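Local coordinates for succinoglycan biosynthesis protein (Bacillus cereus ATCC 14579, PDB 2QGM) that is of unknown function but is probably a hydrolase of the erythromycin esterase-like family, at residues K182-V187 / A196-N201; N117-N122 / Q177-K182; E252-K257 / A290-E295; S207-G210 / E214-K217. All coordinates share one frame; numbering follows the deposited sequence.

Interaction 1: residues K182-V187 / A196-N201; sequences KVIDYV and AEVEEN
I184 and V198 make the tight apolar contact between helices 177-190 and 195-203, which form an antiparallel helical hairpin: the segments run at 166° with axes 10.0 Å apart. The two side chains point past one another from facing helices, and I184 CD1 comes to 3.4 Å from V198 CG1, closer than two methyl groups usually settle. One turn further along, V187 receives the other branch of V198: both its methyls, CG1 and CG2, lie 4.1 Å from V198 CG2. V198 is thus the central side chain of the hairpin, with one methyl on I184 and the other on V187, CG1 being anti to its backbone N (chi1 178°). V183 adds a looser touch, its CG1 4.4 Å from V198 CG1.

A second kind of contact uses the aliphatic part of an acid. The chain of E199, extended beyond CG, lies across I184, nearly perpendicular to it, CG being 3.7 Å from I184 CD1, while OE2 passes 4.0 Å from I184 CG2.

Helix 220-236 backs this hairpin through V233, which touches V198, and L237 covers V183 and V187. With only carbon meeting carbon in the buried part and the carboxylate at the margin, the two helices are joined by shape and hydrophobic burial rather than by directional bonds.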
loop_
_atom_site.group_PDB
_atom_site.type_symbol
_atom_site.label_atom_id
_atom_site.label_comp_id
_atom_site.label_asym_id
_atom_site.label_seq_id
_atom_site.Cartn_x
_atom_site.Cartn_y
_atom_site.Cartn_z
ATOM N N LYS A 182 -18.544 -11.615 -8.994
ATOM C CA LYS A 182 -18.641 -10.261 -9.515
ATOM C C LYS A 182 -18.710 -10.352 -11.041
ATOM O O LYS A 182 -19.539 -9.698 -11.685
ATOM C CB LYS A 182 -17.414 -9.445 -9.107
ATOM C CG LYS A 182 -17.558 -7.958 -9.367
ATOM C CD LYS A 182 -18.493 -7.339 -8.339
ATOM C CE LYS A 182 -18.640 -5.842 -8.542
ATOM N NZ LYS A 182 -19.559 -5.249 -7.528
ATOM N N VAL A 183 -17.840 -11.186 -11.606
ATOM C CA VAL A 183 -17.765 -11.392 -13.055
ATOM C C VAL A 183 -18.971 -12.169 -13.563
ATOM O O VAL A 183 -19.652 -11.737 -14.489
ATOM C CB VAL A 183 -16.502 -12.198 -13.468
ATOM C CG1 VAL A 183 -16.470 -12.355 -14.986
ATOM C CG2 VAL A 183 -15.238 -11.504 -12.979
ATOM N N ILE A 184 -19.221 -13.324 -12.955
ATOM C CA ILE A 184 -20.335 -14.178 -13.353
ATOM C C ILE A 184 -21.677 -13.447 -13.333
ATOM O O ILE A 184 -22.463 -13.554 -14.277
ATOM C CB ILE A 184 -20.456 -15.418 -12.432
ATOM C CG1 ILE A 184 -19.200 -16.284 -12.533
ATOM C CG2 ILE A 184 -21.675 -16.243 -12.836
ATOM C CD1 ILE A 184 -18.987 -16.909 -13.893
ATOM N N ASP A 185 -21.941 -12.727 -12.245
ATOM C CA ASP A 185 -23.190 -11.988 -12.105
ATOM C C ASP A 185 -23.372 -11.010 -13.254
ATOM O O ASP A 185 -24.457 -10.903 -13.821
ATOM C CB ASP A 185 -23.220 -11.228 -10.780
ATOM C CG ASP A 185 -23.358 -12.145 -9.588
ATOM O OD1 ASP A 185 -23.632 -13.344 -9.796
ATOM O OD2 ASP A 185 -23.206 -11.671 -8.448
ATOM N N TYR A 186 -22.308 -10.292 -13.598
ATOM C CA TYR A 186 -22.383 -9.336 -14.692
ATOM C C TYR A 186 -22.740 -10.030 -16.002
ATOM O O TYR A 186 -23.614 -9.571 -16.736
ATOM C CB TYR A 186 -21.053 -8.599 -14.856
ATOM C CG TYR A 186 -20.996 -7.790 -16.131
ATOM C CD1 TYR A 186 -21.678 -6.582 -16.241
ATOM C CD2 TYR A 186 -20.308 -8.261 -17.245
ATOM C CE1 TYR A 186 -21.679 -5.859 -17.424
ATOM C CE2 TYR A 186 -20.301 -7.550 -18.441
ATOM C CZ TYR A 186 -20.991 -6.350 -18.525
ATOM O OH TYR A 186 -21.001 -5.644 -19.708
ATOM N N VAL A 187 -22.057 -11.133 -16.292
ATOM C CA VAL A 187 -22.300 -11.894 -17.513
ATOM C C VAL A 187 -23.723 -12.445 -17.577
ATOM O O VAL A 187 -24.371 -12.385 -18.618
ATOM C CB VAL A 187 -21.308 -13.069 -17.637
ATOM C CG1 VAL A 187 -21.656 -13.930 -18.853
ATOM C CG2 VAL A 187 -19.892 -12.532 -17.758
ATOM N N ALA A 196 -22.555 -19.690 -20.068
ATOM C CA ALA A 196 -22.122 -21.080 -20.091
ATOM C C ALA A 196 -20.606 -21.183 -20.167
ATOM O O ALA A 196 -19.981 -21.893 -19.382
ATOM C CB ALA A 196 -22.751 -21.802 -21.282
ATOM N N GLU A 197 -20.021 -20.467 -21.121
ATOM C CA GLU A 197 -18.582 -20.499 -21.315
ATOM C C GLU A 197 -17.809 -19.918 -20.138
ATOM O O GLU A 197 -16.792 -20.475 -19.726
ATOM C CB GLU A 197 -18.212 -19.760 -22.603
ATOM C CG GLU A 197 -16.719 -19.656 -22.858
ATOM C CD GLU A 197 -16.404 -19.203 -24.270
ATOM O OE1 GLU A 197 -17.248 -18.507 -24.871
ATOM O OE2 GLU A 197 -15.309 -19.532 -24.776
ATOM N N VAL A 198 -18.285 -18.802 -19.596
ATOM C CA VAL A 198 -17.593 -18.185 -18.476
ATOM C C VAL A 198 -17.590 -19.089 -17.245
ATOM O O VAL A 198 -16.546 -19.309 -16.635
ATOM C CB VAL A 198 -18.219 -16.821 -18.104
ATOM C CG1 VAL A 198 -17.496 -16.225 -16.900
ATOM C CG2 VAL A 198 -18.124 -15.871 -19.290
ATOM N N GLU A 199 -18.756 -19.617 -16.884
ATOM C CA GLU A 199 -18.858 -20.490 -15.719
ATOM C C GLU A 199 -17.990 -21.732 -15.873
ATOM O O GLU A 199 -17.397 -22.214 -14.909
ATOM C CB GLU A 199 -20.312 -20.890 -15.480
ATOM C CG GLU A 199 -21.169 -19.720 -15.026
ATOM C CD GLU A 199 -22.553 -20.147 -14.608
ATOM O OE1 GLU A 199 -23.349 -20.556 -15.489
ATOM O OE2 GLU A 199 -22.851 -20.063 -13.397
ATOM N N GLU A 200 -17.916 -22.244 -17.097
ATOM C CA GLU A 200 -17.104 -23.421 -17.376
ATOM C C GLU A 200 -15.631 -23.099 -17.139
ATOM O O GLU A 200 -14.905 -23.883 -16.531
ATOM C CB GLU A 200 -17.299 -23.873 -18.823
ATOM C CG GLU A 200 -16.415 -25.040 -19.218
ATOM C CD GLU A 200 -16.785 -26.321 -18.498
ATOM O OE1 GLU A 200 -17.879 -26.855 -18.773
ATOM O OE2 GLU A 200 -15.995 -26.777 -17.644
ATOM N N ASN A 201 -15.188 -21.941 -17.615
ATOM C CA ASN A 201 -13.793 -21.555 -17.446
ATOM C C ASN A 201 -13.370 -21.277 -16.012
ATOM O O ASN A 201 -12.195 -21.415 -15.685
ATOM C CB ASN A 201 -13.461 -20.334 -18.304
ATOM C CG ASN A 201 -13.263 -20.688 -19.759
ATOM O OD1 ASN A 201 -14.173 -20.551 -20.578
ATOM N ND2 ASN A 201 -12.072 -21.171 -20.086
#

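Interaction 2: residues N117-N122 / Q177-K182; sequences NGLKLN and QGSFNK
L119 reaches across to the first turns of helix 177-190 with one branch, CD1, which lies over the backbone and side chain of S179 and alongside the aliphatic chain of K182. CD1 is 4.0 Å from S179 OG. On the K182 side the same L119 CD1 lies 4.2 Å from K182 CG. Its position follows from the torsions: CG stands anti to the carbonyl carbon, beside the backbone N (chi1 -62°), and the extended second torsion carries CD1 outward. S179 OG merely packs on this methyl; its hydrogen bond is made with D176, just ahead of the helix.

The two segments cross at 77° with axes 9.7 Å apart. Helix 115-127 follows strand 108-111, and helix 177-190 follows strand 166-171; these strands are parallel neighbours at one end of the mixed central sheet, so the contact joins two helices that each come after an edge-region strand of an alpha/beta core. W255 of helix 253-269 also touches L119, and T259 of the same helix touches S179.

K120 reaches across beside L119, and its NZ lies 4.2 Å from G178 CA. A water joins the two residues: it accepts from G178 N at 3.3 Å and, weakly, from K120 NZ. The amine also makes a long, weak ion pair with D176. Within helix 177-190, Q177 NE2 donates to N181 OD1 at 2.7 Å, with the acceptor close to the amide plane of Q177, a bond that ties the helix's first turn to its second.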
loop_
_atom_site.group_PDB
_atom_site.type_symbol
_atom_site.label_atom_id
_atom_site.label_comp_id
_atom_site.label_asym_id
_atom_site.label_seq_id
_atom_site.Cartn_x
_atom_site.Cartn_y
_atom_site.Cartn_z
ATOM N N ASN A 117 -11.253 -8.447 -1.241
ATOM C CA ASN A 117 -11.538 -7.730 0.004
ATOM C C ASN A 117 -11.806 -6.282 -0.361
ATOM O O ASN A 117 -12.639 -5.614 0.253
ATOM C CB ASN A 117 -10.344 -7.815 0.946
ATOM C CG ASN A 117 -10.228 -9.173 1.606
ATOM O OD1 ASN A 117 -9.169 -9.548 2.108
ATOM N ND2 ASN A 117 -11.336 -9.912 1.634
ATOM N N GLY A 118 -11.099 -5.807 -1.381
ATOM C CA GLY A 118 -11.282 -4.437 -1.831
ATOM C C GLY A 118 -12.699 -4.185 -2.309
ATOM O O GLY A 118 -13.279 -3.146 -2.000
ATOM N N LEU A 119 -13.250 -5.134 -3.068
ATOM C CA LEU A 119 -14.611 -5.037 -3.597
ATOM C C LEU A 119 -15.613 -4.869 -2.447
ATOM O O LEU A 119 -16.538 -4.066 -2.535
ATOM C CB LEU A 119 -14.960 -6.304 -4.403
ATOM C CG LEU A 119 -14.131 -6.614 -5.660
ATOM C CD1 LEU A 119 -14.637 -7.896 -6.332
ATOM C CD2 LEU A 119 -14.221 -5.449 -6.636
ATOM N N LYS A 120 -15.409 -5.622 -1.366
ATOM C CA LYS A 120 -16.293 -5.564 -0.211
ATOM C C LYS A 120 -16.091 -4.285 0.585
ATOM O O LYS A 120 -17.054 -3.717 1.107
ATOM C CB LYS A 120 -16.078 -6.781 0.698
ATOM C CG LYS A 120 -16.275 -8.123 0.003
ATOM C CD LYS A 120 -15.944 -9.285 0.933
ATOM C CE LYS A 120 -15.871 -10.614 0.181
ATOM N NZ LYS A 120 -17.108 -10.898 -0.600
ATOM N N LEU A 121 -14.848 -3.833 0.695
ATOM C CA LEU A 121 -14.576 -2.599 1.433
ATOM C C LEU A 121 -15.132 -1.424 0.644
ATOM O O LEU A 121 -15.631 -0.458 1.229
ATOM C CB LEU A 121 -13.072 -2.427 1.666
ATOM C CG LEU A 121 -12.573 -3.265 2.848
ATOM C CD1 LEU A 121 -11.066 -3.475 2.760
ATOM C CD2 LEU A 121 -12.962 -2.576 4.144
ATOM N N ASN A 122 -15.062 -1.505 -0.680
ATOM C CA ASN A 122 -15.583 -0.412 -1.485
ATOM C C ASN A 122 -17.094 -0.383 -1.324
ATOM O O ASN A 122 -17.684 0.680 -1.188
ATOM C CB ASN A 122 -15.204 -0.553 -2.963
ATOM C CG ASN A 122 -15.339 0.760 -3.717
ATOM O OD1 ASN A 122 -15.213 1.837 -3.130
ATOM N ND2 ASN A 122 -15.578 0.679 -5.023
ATOM N N GLN A 177 -14.572 -15.985 -3.518
ATOM C CA GLN A 177 -15.728 -16.346 -4.332
ATOM C C GLN A 177 -16.430 -15.078 -4.821
ATOM O O GLN A 177 -17.001 -15.051 -5.912
ATOM C CB GLN A 177 -16.691 -17.204 -3.505
ATOM C CG GLN A 177 -17.876 -17.763 -4.270
ATOM C CD GLN A 177 -17.465 -18.612 -5.458
ATOM O OE1 GLN A 177 -16.569 -19.450 -5.356
ATOM N NE2 GLN A 177 -18.116 -18.394 -6.598
ATOM N N GLY A 178 -16.382 -14.035 -4.001
ATOM C CA GLY A 178 -17.004 -12.776 -4.369
ATOM C C GLY A 178 -16.451 -12.235 -5.681
ATOM O O GLY A 178 -17.181 -11.621 -6.456
ATOM N N SER A 179 -15.164 -12.461 -5.932
ATOM C CA SER A 179 -14.537 -11.991 -7.169
ATOM C C SER A 179 -15.091 -12.723 -8.387
ATOM O O SER A 179 -15.460 -12.104 -9.376
ATOM C CB SER A 179 -13.013 -12.163 -7.107
ATOM O OG SER A 179 -12.438 -11.290 -6.144
ATOM N N PHE A 180 -15.139 -14.046 -8.320
ATOM C CA PHE A 180 -15.667 -14.820 -9.433
ATOM C C PHE A 180 -17.128 -14.467 -9.686
ATOM O O PHE A 180 -17.567 -14.368 -10.836
ATOM C CB PHE A 180 -15.519 -16.307 -9.137
ATOM C CG PHE A 180 -14.099 -16.776 -9.174
ATOM C CD1 PHE A 180 -13.463 -17.018 -10.392
ATOM C CD2 PHE A 180 -13.380 -16.949 -7.994
ATOM C CE1 PHE A 180 -12.134 -17.423 -10.430
ATOM C CE2 PHE A 180 -12.048 -17.352 -8.024
ATOM C CZ PHE A 180 -11.419 -17.591 -9.245
ATOM N N ASN A 181 -17.880 -14.275 -8.607
ATOM C CA ASN A 181 -19.291 -13.915 -8.703
ATOM C C ASN A 181 -19.483 -12.510 -9.271
ATOM O O ASN A 181 -20.465 -12.243 -9.958
ATOM C CB ASN A 181 -19.955 -14.026 -7.328
ATOM C CG ASN A 181 -20.449 -15.428 -7.030
ATOM O OD1 ASN A 181 -19.809 -16.411 -7.390
ATOM N ND2 ASN A 181 -21.597 -15.523 -6.364
ATOM N N LYS A 182 -18.544 -11.615 -8.994
ATOM C CA LYS A 182 -18.641 -10.261 -9.515
ATOM C C LYS A 182 -18.710 -10.352 -11.041
ATOM O O LYS A 182 -19.539 -9.698 -11.685
ATOM C CB LYS A 182 -17.414 -9.445 -9.107
ATOM C CG LYS A 182 -17.558 -7.958 -9.367
ATOM C CD LYS A 182 -18.493 -7.339 -8.339
ATOM C CE LYS A 182 -18.640 -5.842 -8.542
ATOM N NZ LYS A 182 -19.559 -5.249 -7.528
HETATM O O HOH W 1 -15.955 -14.185 -0.734
#

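Interaction 3: residues E252-K257 / A290-E295; sequences EYIWAK and AMWAQE
W292 and W255 meet as a T-shaped (edge-to-face) pair, the edge of W292 turned toward the face of W255. The six-membered rings have centroids 5.0 Å apart and planes at 70°. CH2 of W292 does most of the touching: it sits above the W255 ring, displaced toward the rim, 3.5 Å from W255 CZ3. The neighbouring W292 CZ3 follows at 3.7 Å from the same W255 CZ3.

Different torsions bring the rings together. In W292, CG is anti to the backbone N (chi1 165°), which directs the indole toward helix 253-269. W255 has its CB directed away from helix 276-297; with CG beside the backbone N (chi1 -75°), the indole doubles back and offers its benzo ring to the incoming edge. I254, the residue before W255, adds its CG2, lying 3.8 Å from W292 CZ2.

The polar edge of W292 is served separately. NE1 donates to a water at 3.1 Å, and this water donates in turn to I254 O at 2.9 Å, so the indole N-H is linked to the opposite helix although the CA atoms of W255 and A293 stand 10.4 Å apart. F297 lies next to both indoles, edge-to-face with W292, which extends the pair to an aromatic cluster. This cluster joins helix 253-269, which belongs to a helical part of the chain with helices 177-190 and 220-236, to helix 276-297 of the alpha/beta core, at the edge strand 166-171, where I168 touches W255 and A293.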
loop_
_atom_site.group_PDB
_atom_site.type_symbol
_atom_site.label_atom_id
_atom_site.label_comp_id
_atom_site.label_asym_id
_atom_site.label_seq_id
_atom_site.Cartn_x
_atom_site.Cartn_y
_atom_site.Cartn_z
ATOM N N GLU A 252 -21.157 -1.229 -13.483
ATOM C CA GLU A 252 -21.073 -2.665 -13.229
ATOM C C GLU A 252 -20.012 -3.314 -14.114
ATOM O O GLU A 252 -19.202 -4.113 -13.643
ATOM C CB GLU A 252 -22.428 -3.318 -13.485
ATOM C CG GLU A 252 -23.557 -2.740 -12.647
ATOM C CD GLU A 252 -24.913 -3.224 -13.117
ATOM O OE1 GLU A 252 -25.111 -4.460 -13.181
ATOM O OE2 GLU A 252 -25.783 -2.375 -13.411
ATOM N N TYR A 253 -20.026 -2.963 -15.396
ATOM C CA TYR A 253 -19.073 -3.508 -16.356
ATOM C C TYR A 253 -17.612 -3.239 -16.005
ATOM O O TYR A 253 -16.766 -4.129 -16.097
ATOM C CB TYR A 253 -19.364 -2.963 -17.755
ATOM C CG TYR A 253 -18.256 -3.245 -18.742
ATOM C CD1 TYR A 253 -17.392 -2.238 -19.156
ATOM C CD2 TYR A 253 -18.053 -4.532 -19.236
ATOM C CE1 TYR A 253 -16.345 -2.505 -20.043
ATOM C CE2 TYR A 253 -17.015 -4.811 -20.120
ATOM C CZ TYR A 253 -16.163 -3.792 -20.521
ATOM O OH TYR A 253 -15.143 -4.070 -21.405
ATOM N N ILE A 254 -17.315 -2.004 -15.617
ATOM C CA ILE A 254 -15.946 -1.623 -15.267
ATOM C C ILE A 254 -15.342 -2.568 -14.239
ATOM O O ILE A 254 -14.238 -3.078 -14.428
ATOM C CB ILE A 254 -15.883 -0.202 -14.677
ATOM C CG1 ILE A 254 -16.381 0.816 -15.710
ATOM C CG2 ILE A 254 -14.451 0.128 -14.271
ATOM C CD1 ILE A 254 -15.532 0.875 -16.956
ATOM N N TRP A 255 -16.062 -2.807 -13.148
ATOM C CA TRP A 255 -15.537 -3.675 -12.105
ATOM C C TRP A 255 -15.519 -5.147 -12.489
ATOM O O TRP A 255 -14.684 -5.898 -12.000
ATOM C CB TRP A 255 -16.308 -3.473 -10.797
ATOM C CG TRP A 255 -15.959 -2.194 -10.097
ATOM C CD1 TRP A 255 -16.706 -1.047 -10.059
ATOM C CD2 TRP A 255 -14.755 -1.910 -9.362
ATOM N NE1 TRP A 255 -16.039 -0.072 -9.350
ATOM C CE2 TRP A 255 -14.844 -0.576 -8.910
ATOM C CE3 TRP A 255 -13.615 -2.657 -9.041
ATOM C CZ2 TRP A 255 -13.836 0.033 -8.157
ATOM C CZ3 TRP A 255 -12.602 -2.053 -8.290
ATOM C CH2 TRP A 255 -12.724 -0.717 -7.854
ATOM N N ALA A 256 -16.430 -5.565 -13.362
ATOM C CA ALA A 256 -16.451 -6.960 -13.798
ATOM C C ALA A 256 -15.223 -7.213 -14.671
ATOM O O ALA A 256 -14.524 -8.219 -14.505
ATOM C CB ALA A 256 -17.722 -7.252 -14.580
ATOM N N LYS A 257 -14.963 -6.302 -15.607
ATOM C CA LYS A 257 -13.804 -6.428 -16.483
ATOM C C LYS A 257 -12.517 -6.423 -15.654
ATOM O O LYS A 257 -11.618 -7.240 -15.869
ATOM C CB LYS A 257 -13.765 -5.268 -17.487
ATOM C CG LYS A 257 -12.500 -5.223 -18.344
ATOM C CD LYS A 257 -12.504 -4.024 -19.305
ATOM C CE LYS A 257 -11.276 -4.057 -20.214
ATOM N NZ LYS A 257 -11.250 -2.942 -21.211
ATOM N N ALA A 290 -2.939 0.076 -9.355
ATOM C CA ALA A 290 -2.948 1.468 -8.908
ATOM C C ALA A 290 -3.217 2.411 -10.083
ATOM O O ALA A 290 -4.010 3.351 -9.973
ATOM C CB ALA A 290 -1.630 1.807 -8.261
HETATM N N MSE A 291 -2.549 2.153 -11.206
HETATM C CA MSE A 291 -2.724 2.967 -12.400
HETATM C C MSE A 291 -4.077 2.722 -13.045
HETATM O O MSE A 291 -4.647 3.624 -13.647
HETATM C CB MSE A 291 -1.576 2.705 -13.379
HETATM C CG MSE A 291 -0.282 3.317 -12.850
HETATM SE SE MSE A 291 1.284 3.128 -13.967
HETATM C CE MSE A 291 0.670 4.112 -15.519
ATOM N N TRP A 292 -4.603 1.509 -12.914
ATOM C CA TRP A 292 -5.912 1.228 -13.480
ATOM C C TRP A 292 -6.943 2.110 -12.764
ATOM O O TRP A 292 -7.864 2.634 -13.378
ATOM C CB TRP A 292 -6.290 -0.243 -13.294
ATOM C CG TRP A 292 -7.749 -0.493 -13.522
ATOM C CD1 TRP A 292 -8.379 -0.675 -14.720
ATOM C CD2 TRP A 292 -8.769 -0.526 -12.520
ATOM N NE1 TRP A 292 -9.733 -0.820 -14.524
ATOM C CE2 TRP A 292 -10.001 -0.729 -13.177
ATOM C CE3 TRP A 292 -8.765 -0.401 -11.122
ATOM C CZ2 TRP A 292 -11.220 -0.808 -12.491
ATOM C CZ3 TRP A 292 -9.974 -0.480 -10.438
ATOM C CH2 TRP A 292 -11.184 -0.682 -11.125
ATOM N N ALA A 293 -6.773 2.272 -11.458
ATOM C CA ALA A 293 -7.697 3.072 -10.682
ATOM C C ALA A 293 -7.686 4.528 -11.138
ATOM O O ALA A 293 -8.741 5.157 -11.276
ATOM C CB ALA A 293 -7.350 2.990 -9.205
ATOM N N GLN A 294 -6.491 5.060 -11.364
ATOM C CA GLN A 294 -6.340 6.447 -11.785
ATOM C C GLN A 294 -6.937 6.688 -13.166
ATOM O O GLN A 294 -7.687 7.638 -13.369
ATOM C CB GLN A 294 -4.863 6.833 -11.809
ATOM C CG GLN A 294 -4.589 8.244 -12.299
ATOM C CD GLN A 294 -5.262 9.308 -11.452
ATOM O OE1 GLN A 294 -5.366 9.179 -10.230
ATOM N NE2 GLN A 294 -5.713 10.373 -12.099
ATOM N N GLU A 295 -6.612 5.817 -14.114
ATOM C CA GLU A 295 -7.112 5.994 -15.469
ATOM C C GLU A 295 -8.604 5.740 -15.617
ATOM O O GLU A 295 -9.238 6.266 -16.528
ATOM C CB GLU A 295 -6.347 5.100 -16.447
ATOM C CG GLU A 295 -6.467 3.617 -16.188
ATOM C CD GLU A 295 -5.762 2.779 -17.247
ATOM O OE1 GLU A 295 -6.273 2.701 -18.386
ATOM O OE2 GLU A 295 -4.693 2.213 -16.938
HETATM O O HOH W 2 -12.124 -2.034 -16.111
#

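Interaction 4: residues S207-G210 / E214-K217; sequences SFTG and EYMK
Y215 comes up to the backbone of F208 and touches it first through CB, which is 3.3 Å from F208 O. With CG anti to the backbone N (chi1 -170°), the ring continues past the carbonyl. CG is still 3.8 Å from that oxygen, and CD2 lies 3.4 Å from it, so that F208 O sits at the edge of the phenol ring, in its plane. On this flank CD2 also meets F208 CB and, obliquely, T209 CG2, each at 4.2 Å. Farther out the ring leaves this loop and enters the surrounding core, where F266 of helix 253-269 packs edge-to-face with it and L205 and L270 touch it.

The two segments are close in sequence: the loop after helix 195-203 turns at residues 207-210 and leads into the short helix that holds E214 and Y215, which packs back on the loop. T209 anchors the loop to the rest of the domain, its OG1 and backbone bonding to L175, in the connection ahead of helix 177-190.

E214 points its side chain at the same loop backbone. CG occupies the crowded position between the backbone N and the carbonyl carbon (chi1 65°) and lies 3.6 Å from F208 O. The chain then extends to a carboxylate near S207 and G210, where OE1 and S207 O, both acceptors, approach without bonding. The position of OE2 beside G210 is doubtful in the model. F208 O, enclosed by the side chains of E214 and Y215, is buried by the contact and has no polar partner in the model.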
loop_
_atom_site.group_PDB
_atom_site.type_symbol
_atom_site.label_atom_id
_atom_site.label_comp_id
_atom_site.label_asym_id
_atom_site.label_seq_id
_atom_site.Cartn_x
_atom_site.Cartn_y
_atom_site.Cartn_z
ATOM N N SER A 207 -11.806 -23.099 -7.109
ATOM C CA SER A 207 -11.663 -23.935 -5.916
ATOM C C SER A 207 -10.233 -23.955 -5.391
ATOM O O SER A 207 -9.981 -24.448 -4.287
ATOM C CB SER A 207 -12.092 -25.380 -6.204
ATOM O OG SER A 207 -13.479 -25.564 -5.969
ATOM N N PHE A 208 -9.307 -23.403 -6.175
ATOM C CA PHE A 208 -7.890 -23.382 -5.818
ATOM C C PHE A 208 -7.259 -22.007 -5.600
ATOM O O PHE A 208 -6.035 -21.904 -5.465
ATOM C CB PHE A 208 -7.077 -24.115 -6.897
ATOM C CG PHE A 208 -7.493 -25.548 -7.103
ATOM C CD1 PHE A 208 -8.447 -25.890 -8.061
ATOM C CD2 PHE A 208 -6.958 -26.550 -6.306
ATOM C CE1 PHE A 208 -8.866 -27.219 -8.218
ATOM C CE2 PHE A 208 -7.367 -27.882 -6.452
ATOM C CZ PHE A 208 -8.321 -28.214 -7.406
ATOM N N THR A 209 -8.066 -20.953 -5.554
ATOM C CA THR A 209 -7.517 -19.606 -5.381
ATOM C C THR A 209 -7.607 -19.046 -3.967
ATOM O O THR A 209 -7.363 -17.860 -3.752
ATOM C CB THR A 209 -8.199 -18.608 -6.342
ATOM O OG1 THR A 209 -9.622 -18.621 -6.133
ATOM C CG2 THR A 209 -7.908 -18.985 -7.783
ATOM N N GLY A 210 -7.926 -19.904 -3.005
ATOM C CA GLY A 210 -8.039 -19.475 -1.619
ATOM C C GLY A 210 -6.793 -18.846 -1.016
ATOM O O GLY A 210 -6.883 -18.068 -0.064
ATOM N N GLU A 214 -2.036 -22.850 -1.629
ATOM C CA GLU A 214 -2.799 -23.943 -2.213
ATOM C C GLU A 214 -2.772 -23.929 -3.734
ATOM O O GLU A 214 -2.839 -24.982 -4.369
ATOM C CB GLU A 214 -4.255 -23.938 -1.715
ATOM C CG GLU A 214 -5.084 -22.742 -2.129
ATOM C CD GLU A 214 -6.510 -22.828 -1.606
ATOM O OE1 GLU A 214 -7.263 -23.732 -2.033
ATOM O OE2 GLU A 214 -6.889 -21.985 -0.763
ATOM N N TYR A 215 -2.662 -22.747 -4.332
ATOM C CA TYR A 215 -2.631 -22.687 -5.790
ATOM C C TYR A 215 -1.298 -23.221 -6.308
ATOM O O TYR A 215 -1.250 -23.896 -7.331
ATOM C CB TYR A 215 -2.857 -21.253 -6.281
ATOM C CG TYR A 215 -3.086 -21.155 -7.779
ATOM C CD1 TYR A 215 -2.017 -21.041 -8.667
ATOM C CD2 TYR A 215 -4.373 -21.213 -8.312
ATOM C CE1 TYR A 215 -2.221 -20.985 -10.045
ATOM C CE2 TYR A 215 -4.587 -21.163 -9.693
ATOM C CZ TYR A 215 -3.512 -21.050 -10.554
ATOM O OH TYR A 215 -3.722 -21.009 -11.920
HETATM N N MSE A 216 -0.216 -22.937 -5.596
HETATM C CA MSE A 216 1.084 -23.413 -6.034
HETATM C C MSE A 216 1.256 -24.929 -5.925
HETATM O O MSE A 216 2.243 -25.479 -6.412
HETATM C CB MSE A 216 2.187 -22.684 -5.269
HETATM C CG MSE A 216 2.303 -21.224 -5.672
HETATM SE SE MSE A 216 3.722 -20.272 -4.797
HETATM C CE MSE A 216 5.203 -21.016 -5.807
ATOM N N LYS A 217 0.293 -25.602 -5.297
ATOM C CA LYS A 217 0.338 -27.060 -5.143
ATOM C C LYS A 217 -0.155 -27.755 -6.412
ATOM O O LYS A 217 -0.037 -28.973 -6.560
ATOM C CB LYS A 217 -0.510 -27.494 -3.940
ATOM C CG LYS A 217 0.046 -27.007 -2.605
ATOM C CD LYS A 217 -0.908 -27.227 -1.434
ATOM C CE LYS A 217 -1.144 -28.697 -1.133
ATOM N NZ LYS A 217 -1.984 -28.844 0.094
#

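How the interactions relate
Interaction 1 is the buried contact of the four, almost wholly aliphatic, its centre about 30 Å from the centre of the chain, whereas interactions 2 and 3 lie at the surface and each adds a bridging water to its packing. Interaction 4 is partly buried and sets side chains against loop backbone. Interactions 1 and 2 use successive parts of helix 177-190 and share K182. Helix 253-269 ties them to interaction 3: W255 packs against K182, and A256 against Y186. Interaction 4 touches interaction 2 through F180 and T209 but stays apart from interaction 3, with nearest atoms about 14 Å away; helices 195-203 and 212-215 are consecutive in the chain.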